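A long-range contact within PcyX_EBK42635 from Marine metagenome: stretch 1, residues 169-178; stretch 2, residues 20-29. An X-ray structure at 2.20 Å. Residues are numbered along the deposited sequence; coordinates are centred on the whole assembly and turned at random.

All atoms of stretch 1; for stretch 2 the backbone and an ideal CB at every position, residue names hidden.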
ATOM      1  N   ALA A 169      -7.067  -9.273  -5.060  1.00 80.38           N
ATOM      2  CA  ALA A 169      -6.419  -8.331  -4.155  1.00 80.61           C
ATOM      3  C   ALA A 169      -7.183  -8.215  -2.844  1.00 70.21           C
ATOM      4  O   ALA A 169      -6.582  -8.193  -1.764  1.00 73.94           O
ATOM      5  CB  ALA A 169      -6.299  -6.965  -4.831  1.00 71.51           C
ATOM      6  N   VAL A 170      -8.513  -8.146  -2.920  1.00 51.99           N
ATOM      7  CA  VAL A 170      -9.324  -8.063  -1.710  1.00 74.22           C
ATOM      8  C   VAL A 170      -9.204  -9.351  -0.906  1.00 74.94           C
ATOM      9  O   VAL A 170      -9.081  -9.321   0.324  1.00 73.18           O
ATOM     10  CB  VAL A 170     -10.786  -7.741  -2.080  1.00 81.18           C
ATOM     11  CG1 VAL A 170     -11.778  -8.402  -1.117  1.00 81.54           C
ATOM     12  CG2 VAL A 170     -10.999  -6.233  -2.095  1.00 69.73           C
ATOM     13  N   SER A 171      -9.219 -10.499  -1.586  1.00 81.70           N
ATOM     14  CA  SER A 171      -9.112 -11.774  -0.888  1.00 81.68           C
ATOM     15  C   SER A 171      -7.674 -12.085  -0.496  1.00 74.44           C
ATOM     16  O   SER A 171      -7.443 -12.756   0.517  1.00 63.55           O
ATOM     17  CB  SER A 171      -9.677 -12.901  -1.755  1.00 80.15           C
ATOM     18  OG  SER A 171     -11.022 -12.639  -2.120  1.00 79.16           O
ATOM     19  N   ASN A 172      -6.702 -11.610  -1.279  1.00 67.99           N
ATOM     20  CA  ASN A 172      -5.301 -11.781  -0.909  1.00 75.62           C
ATOM     21  C   ASN A 172      -4.937 -10.905   0.282  1.00 66.12           C
ATOM     22  O   ASN A 172      -4.011 -11.233   1.034  1.00 55.32           O
ATOM     23  CB  ASN A 172      -4.402 -11.465  -2.106  1.00 88.28           C
ATOM     24  CG  ASN A 172      -4.587 -12.443  -3.253  1.00 88.16           C
ATOM     25  OD1 ASN A 172      -5.577 -13.172  -3.308  1.00 92.90           O
ATOM     26  ND2 ASN A 172      -3.633 -12.460  -4.177  1.00 95.06           N
ATOM     27  N   LEU A 173      -5.651  -9.794   0.470  1.00 62.13           N
ATOM     28  CA  LEU A 173      -5.439  -8.948   1.639  1.00 67.11           C
ATOM     29  C   LEU A 173      -5.948  -9.632   2.902  1.00 68.07           C
ATOM     30  O   LEU A 173      -5.199  -9.823   3.868  1.00 60.26           O
ATOM     31  CB  LEU A 173      -6.138  -7.602   1.436  1.00 50.30           C
ATOM     32  CG  LEU A 173      -6.107  -6.622   2.610  1.00 48.92           C
ATOM     33  CD1 LEU A 173      -4.682  -6.211   2.947  1.00 55.05           C
ATOM     34  CD2 LEU A 173      -6.957  -5.405   2.289  1.00 59.03           C
ATOM     35  N   ASN A 174      -7.232 -10.001   2.913  1.00 71.10           N
ATOM     36  CA  ASN A 174      -7.809 -10.691   4.063  1.00 71.95           C
ATOM     37  C   ASN A 174      -6.949 -11.876   4.481  1.00 45.36           C
ATOM     38  O   ASN A 174      -6.804 -12.160   5.676  1.00 62.55           O
ATOM     39  CB  ASN A 174      -9.231 -11.154   3.733  1.00 42.91           C
ATOM     40  CG  ASN A 174     -10.233 -10.796   4.814  1.00 63.78           C
ATOM     41  OD1 ASN A 174      -9.869 -10.561   5.968  1.00 70.98           O
ATOM     42  ND2 ASN A 174     -11.508 -10.759   4.443  1.00 82.35           N
ATOM     43  N   ASN A 175      -6.367 -12.581   3.509  1.00 53.95           N
ATOM     44  CA  ASN A 175      -5.506 -13.716   3.818  1.00 54.58           C
ATOM     45  C   ASN A 175      -4.111 -13.283   4.252  1.00 61.48           C
ATOM     46  O   ASN A 175      -3.467 -13.994   5.032  1.00 60.70           O
ATOM     47  CB  ASN A 175      -5.414 -14.648   2.609  1.00 66.30           C
ATOM     48  CG  ASN A 175      -6.551 -15.646   2.561  1.00 69.68           C
ATOM     49  OD1 ASN A 175      -6.472 -16.713   3.165  1.00 81.36           O
ATOM     50  ND2 ASN A 175      -7.617 -15.303   1.847  1.00 50.49           N
ATOM     51  N   TYR A 176      -3.624 -12.140   3.762  1.00 63.19           N
ATOM     52  CA  TYR A 176      -2.325 -11.642   4.207  1.00 60.12           C
ATOM     53  C   TYR A 176      -2.373 -11.241   5.675  1.00 35.29           C
ATOM     54  O   TYR A 176      -1.469 -11.573   6.452  1.00 52.04           O
ATOM     55  CB  TYR A 176      -1.889 -10.454   3.348  1.00 57.01           C
ATOM     56  CG  TYR A 176      -0.612  -9.791   3.829  1.00 56.08           C
ATOM     57  CD1 TYR A 176       0.631 -10.228   3.388  1.00 59.14           C
ATOM     58  CD2 TYR A 176      -0.650  -8.729   4.727  1.00 54.54           C
ATOM     59  CE1 TYR A 176       1.798  -9.627   3.823  1.00 49.99           C
ATOM     60  CE2 TYR A 176       0.513  -8.122   5.172  1.00 47.52           C
ATOM     61  CZ  TYR A 176       1.733  -8.576   4.715  1.00 51.29           C
ATOM     62  OH  TYR A 176       2.895  -7.980   5.148  1.00 50.10           O
ATOM     63  N   ILE A 177      -3.424 -10.523   6.070  1.00 43.89           N
ATOM     64  CA  ILE A 177      -3.552 -10.057   7.447  1.00 57.81           C
ATOM     65  C   ILE A 177      -3.642 -11.232   8.408  1.00 59.41           C
ATOM     66  O   ILE A 177      -3.303 -11.105   9.591  1.00 55.92           O
ATOM     67  CB  ILE A 177      -4.778  -9.126   7.561  1.00 54.29           C
ATOM     68  CG1 ILE A 177      -4.561  -7.873   6.706  1.00 60.88           C
ATOM     69  CG2 ILE A 177      -5.037  -8.734   9.010  1.00 54.92           C
ATOM     70  CD1 ILE A 177      -5.793  -7.007   6.524  1.00 52.75           C
ATOM     71  N   ASP A 178      -4.092 -12.390   7.924  1.00 63.40           N
ATOM     72  CA  ASP A 178      -4.224 -13.564   8.780  1.00 61.86           C
ATOM     73  C   ASP A 178      -2.907 -14.324   8.898  1.00 54.33           C
ATOM     74  O   ASP A 178      -2.459 -14.637  10.006  1.00 64.64           O
ATOM     75  CB  ASP A 178      -5.322 -14.476   8.232  1.00 75.70           C
ATOM     76  CG  ASP A 178      -5.310 -15.857   8.868  1.00 82.87           C
ATOM     77  OD1 ASP A 178      -4.826 -15.991  10.011  1.00 77.91           O
ATOM     78  OD2 ASP A 178      -5.776 -16.814   8.215  1.00 73.89           O
ATOM     79  N   UNK A  20     -14.329  -2.250  -0.178  1.00 70.95           N
ATOM     80  CA  UNK A  20     -14.045  -3.573   0.370  1.00 75.10           C
ATOM     81  C   UNK A  20     -12.677  -3.595   1.039  1.00 68.02           C
ATOM     82  O   UNK A  20     -12.493  -4.244   2.075  1.00 61.32           O
ATOM     83  CB  UNK A  20     -14.114  -4.636  -0.728  1.00 75.10           C
ATOM     84  N   UNK A  21     -11.703  -2.889   0.458  1.00 78.77           N
ATOM     85  CA  UNK A  21     -10.376  -2.806   1.062  1.00 64.83           C
ATOM     86  C   UNK A  21     -10.428  -2.103   2.412  1.00 51.90           C
ATOM     87  O   UNK A  21      -9.801  -2.550   3.380  1.00 53.20           O
ATOM     88  CB  UNK A  21      -9.410  -2.075   0.127  1.00 64.83           C
ATOM     89  N   UNK A  22     -11.166  -0.994   2.499  1.00 46.75           N
ATOM     90  CA  UNK A  22     -11.233  -0.240   3.746  1.00 53.89           C
ATOM     91  C   UNK A  22     -11.962  -1.043   4.817  1.00 58.35           C
ATOM     92  O   UNK A  22     -11.625  -0.968   6.004  1.00 48.09           O
ATOM     93  CB  UNK A  22     -11.928   1.105   3.525  1.00 53.89           C
ATOM     94  N   UNK A  23     -12.977  -1.815   4.420  1.00 65.31           N
ATOM     95  CA  UNK A  23     -13.694  -2.638   5.389  1.00 66.15           C
ATOM     96  C   UNK A  23     -12.769  -3.669   6.022  1.00 59.04           C
ATOM     97  O   UNK A  23     -12.807  -3.886   7.238  1.00 60.62           O
ATOM     98  CB  UNK A  23     -14.881  -3.336   4.722  1.00 66.15           C
ATOM     99  N   UNK A  24     -11.928  -4.316   5.212  1.00 54.03           N
ATOM    100  CA  UNK A  24     -11.001  -5.312   5.743  1.00 45.95           C
ATOM    101  C   UNK A  24     -10.043  -4.665   6.735  1.00 55.56           C
ATOM    102  O   UNK A  24      -9.819  -5.182   7.836  1.00 58.58           O
ATOM    103  CB  UNK A  24     -10.222  -5.984   4.610  1.00 45.95           C
ATOM    104  N   UNK A  25      -9.466  -3.521   6.363  1.00 57.61           N
ATOM    105  CA  UNK A  25      -8.493  -2.872   7.237  1.00 52.25           C
ATOM    106  C   UNK A  25      -9.136  -2.427   8.546  1.00 45.34           C
ATOM    107  O   UNK A  25      -8.512  -2.508   9.610  1.00 48.91           O
ATOM    108  CB  UNK A  25      -7.860  -1.672   6.529  1.00 52.25           C
ATOM    109  N   UNK A  26     -10.384  -1.958   8.491  1.00 46.16           N
ATOM    110  CA  UNK A  26     -11.073  -1.552   9.713  1.00 60.78           C
ATOM    111  C   UNK A  26     -11.391  -2.744  10.609  1.00 61.08           C
ATOM    112  O   UNK A  26     -11.485  -2.587  11.832  1.00 71.91           O
ATOM    113  CB  UNK A  26     -12.362  -0.805   9.366  1.00 60.78           C
ATOM    114  N   UNK A  27     -11.557  -3.934  10.029  1.00 53.16           N
ATOM    115  CA  UNK A  27     -11.944  -5.110  10.798  1.00 67.59           C
ATOM    116  C   UNK A  27     -10.768  -5.821  11.455  1.00 70.12           C
ATOM    117  O   UNK A  27     -10.994  -6.663  12.333  1.00 55.16           O
ATOM    118  CB  UNK A  27     -12.686  -6.093   9.891  1.00 67.59           C
ATOM    119  N   UNK A  28      -9.536  -5.519  11.058  1.00 45.10           N
ATOM    120  CA  UNK A  28      -8.359  -6.208  11.576  1.00 57.98           C
ATOM    121  C   UNK A  28      -7.342  -5.269  12.202  1.00 49.68           C
ATOM    122  O   UNK A  28      -6.734  -5.614  13.219  1.00 58.83           O
ATOM    123  CB  UNK A  28      -7.690  -7.003  10.453  1.00 57.98           C
ATOM    124  N   UNK A  29      -7.141  -4.093  11.621  1.00 47.19           N
ATOM    125  CA  UNK A  29      -6.160  -3.128  12.091  1.00 51.92           C
ATOM    126  C   UNK A  29      -6.872  -1.950  12.748  1.00 49.50           C
ATOM    127  O   UNK A  29      -8.102  -1.901  12.833  1.00 46.77           O
ATOM    128  CB  UNK A  29      -5.273  -2.651  10.940  1.00 51.92           C
TER

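Two helices of one chain run side by side in nearly the same direction, their axes 8° apart and 9.9 Å apart at closest approach. Stretch 1 offers a stripe of Val 170, Leu 173, Asn 174 and Ile 177, mostly carbon, so most positions that meet it can be filled without a polar partner.

Position 20 has helical angles (-62/-37) and a CA-to-CB bond toward stretch 1, with its ideal CB 3.8 Å from Val 170 CG2. A small residue would suit, as would a longer chain able to turn outward. It is Glu 20: its CB rests 3.8 Å from Val 170 CG2, and its carboxylate leads away, where OE2 is hydrogen-bonded elsewhere in the structure.

Position 21 lies where the backbones are closest in register, its CA 6.0 Å from the CA of Val 170. The CB points sideways, 4.7 Å from Leu 173 CD2 and 5.0 Å from Val 170 CG2, which favours something modest: alanine, serine, threonine or valine. Thr 21 is found, with chi1 at m. Its OG1 lies 4.0 Å from Val 170 CG2 and its CG2 4.3 Å from Leu 173 CD2, so both branches meet aliphatic carbon; the hydroxyl is hydrogen-bonded elsewhere.

Positions 22 and 23 have nothing of stretch 1 near their ideal CBs, so this contact sets little beyond helical compatibility. They are Ile 22, pointing away, and Glu 23, out of reach.

Position 24 is the centre of the design. Its CB points toward stretch 1, 4.0 Å from Leu 173 CD2, 4.8 Å from Asn 174 OD1 and 4.9 Å from Ile 177 CD1. A compact aliphatic such as valine fits this three-sided setting; alanine would fill less of it. Val 24, chi1 at t, extends CG1 to 3.6 Å from Ile 177 CD1, 3.9 Å from Leu 173 CD2 and 3.8 Å from Asn 174 OD1.

Position 25 points sideways, with no atom of stretch 1 near its ideal CB. Only a longer chain can take part, and the methyls of Leu 173 and Ile 177 favour leucine, isoleucine or methionine. Leu 25 (m, t) brings CD2 to 4.3 Å from Ile 177 CD1 and 4.5 Å from Leu 173 CD2.

Positions 26 and 27 lie out of reach and are unconstrained here: Asn 26 and Asn 27.

Position 28, at phi/psi -123/-38, departs from regular helical angles. Its CB points toward stretch 1 and sits tightly, 3.5 Å from Ile 177 CG2, which argues against a beta-branch and for a chain that is slim at its base; alanine, serine or asparagine could serve. Asn 28 packs its CB there and turns its amide back, ND2 donating to Val 24 O at 3.1 Å. Asn 174 OD1, 4.2 Å from Asn 28 ND2, is no hydrogen-bond partner.

Position 29, extended at -108/-180, points sideways beyond close range. Many residues would do; Leu 29 (m, t) brings its end nearer, yet its CD1 stays 4.8 Å from Ile 177 CD1.

Stretch 2 (20-29) ETIEVLNNNL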
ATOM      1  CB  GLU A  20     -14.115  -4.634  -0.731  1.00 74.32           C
ATOM      2  CG  GLU A  20     -15.424  -4.679  -1.510  1.00 81.11           C
ATOM      3  CD  GLU A  20     -16.633  -4.916  -0.629  1.00 91.21           C
ATOM      4  OE1 GLU A  20     -16.969  -4.026   0.181  1.00 91.14           O
ATOM      5  OE2 GLU A  20     -17.251  -5.995  -0.744  1.00 97.00           O
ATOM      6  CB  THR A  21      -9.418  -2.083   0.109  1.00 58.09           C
ATOM      7  OG1 THR A  21      -9.040  -2.968  -0.953  1.00 60.72           O
ATOM      8  CG2 THR A  21      -8.158  -1.595   0.834  1.00 61.70           C
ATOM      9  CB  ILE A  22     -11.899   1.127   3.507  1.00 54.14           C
ATOM     10  CG1 ILE A  22     -11.035   1.974   2.570  1.00 60.73           C
ATOM     11  CG2 ILE A  22     -12.105   1.866   4.826  1.00 55.86           C
ATOM     12  CD1 ILE A  22     -11.725   3.210   2.038  1.00 56.58           C
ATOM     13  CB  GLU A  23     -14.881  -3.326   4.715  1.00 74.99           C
ATOM     14  CG  GLU A  23     -15.772  -4.121   5.666  1.00 80.90           C
ATOM     15  CD  GLU A  23     -16.437  -3.253   6.716  1.00 97.50           C
ATOM     16  OE1 GLU A  23     -16.376  -2.012   6.590  1.00 94.88           O
ATOM     17  OE2 GLU A  23     -17.022  -3.809   7.670  1.00 96.70           O
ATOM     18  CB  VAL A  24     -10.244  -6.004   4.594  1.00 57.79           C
ATOM     19  CG1 VAL A  24      -9.165  -6.938   5.132  1.00 55.68           C
ATOM     20  CG2 VAL A  24     -11.216  -6.777   3.713  1.00 66.96           C
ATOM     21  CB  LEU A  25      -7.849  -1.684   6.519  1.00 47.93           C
ATOM     22  CG  LEU A  25      -6.997  -2.022   5.289  1.00 52.64           C
ATOM     23  CD1 LEU A  25      -6.632  -0.761   4.527  1.00 55.59           C
ATOM     24  CD2 LEU A  25      -5.738  -2.773   5.688  1.00 58.64           C
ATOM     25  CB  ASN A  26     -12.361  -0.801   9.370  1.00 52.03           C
ATOM     26  CG  ASN A  26     -12.098   0.589   8.823  1.00 72.07           C
ATOM     27  OD1 ASN A  26     -11.087   1.214   9.141  1.00 63.69           O
ATOM     28  ND2 ASN A  26     -13.013   1.083   8.000  1.00 67.35           N
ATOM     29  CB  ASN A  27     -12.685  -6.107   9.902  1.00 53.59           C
ATOM     30  CG  ASN A  27     -14.171  -5.823   9.811  1.00 73.74           C
ATOM     31  OD1 ASN A  27     -14.617  -4.694  10.018  1.00 68.99           O
ATOM     32  ND2 ASN A  27     -14.949  -6.856   9.507  1.00 99.78           N
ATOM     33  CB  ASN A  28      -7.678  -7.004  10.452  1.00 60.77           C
ATOM     34  CG  ASN A  28      -8.506  -8.187   9.991  1.00 64.69           C
ATOM     35  OD1 ASN A  28      -8.225  -9.331  10.348  1.00 72.92           O
ATOM     36  ND2 ASN A  28      -9.532  -7.915   9.193  1.00 58.97           N
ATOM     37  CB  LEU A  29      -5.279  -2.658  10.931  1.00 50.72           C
ATOM     38  CG  LEU A  29      -4.627  -3.763  10.101  1.00 47.27           C
ATOM     39  CD1 LEU A  29      -4.034  -3.198   8.827  1.00 64.48           C
ATOM     40  CD2 LEU A  29      -3.567  -4.462  10.915  1.00 57.17           C
TER
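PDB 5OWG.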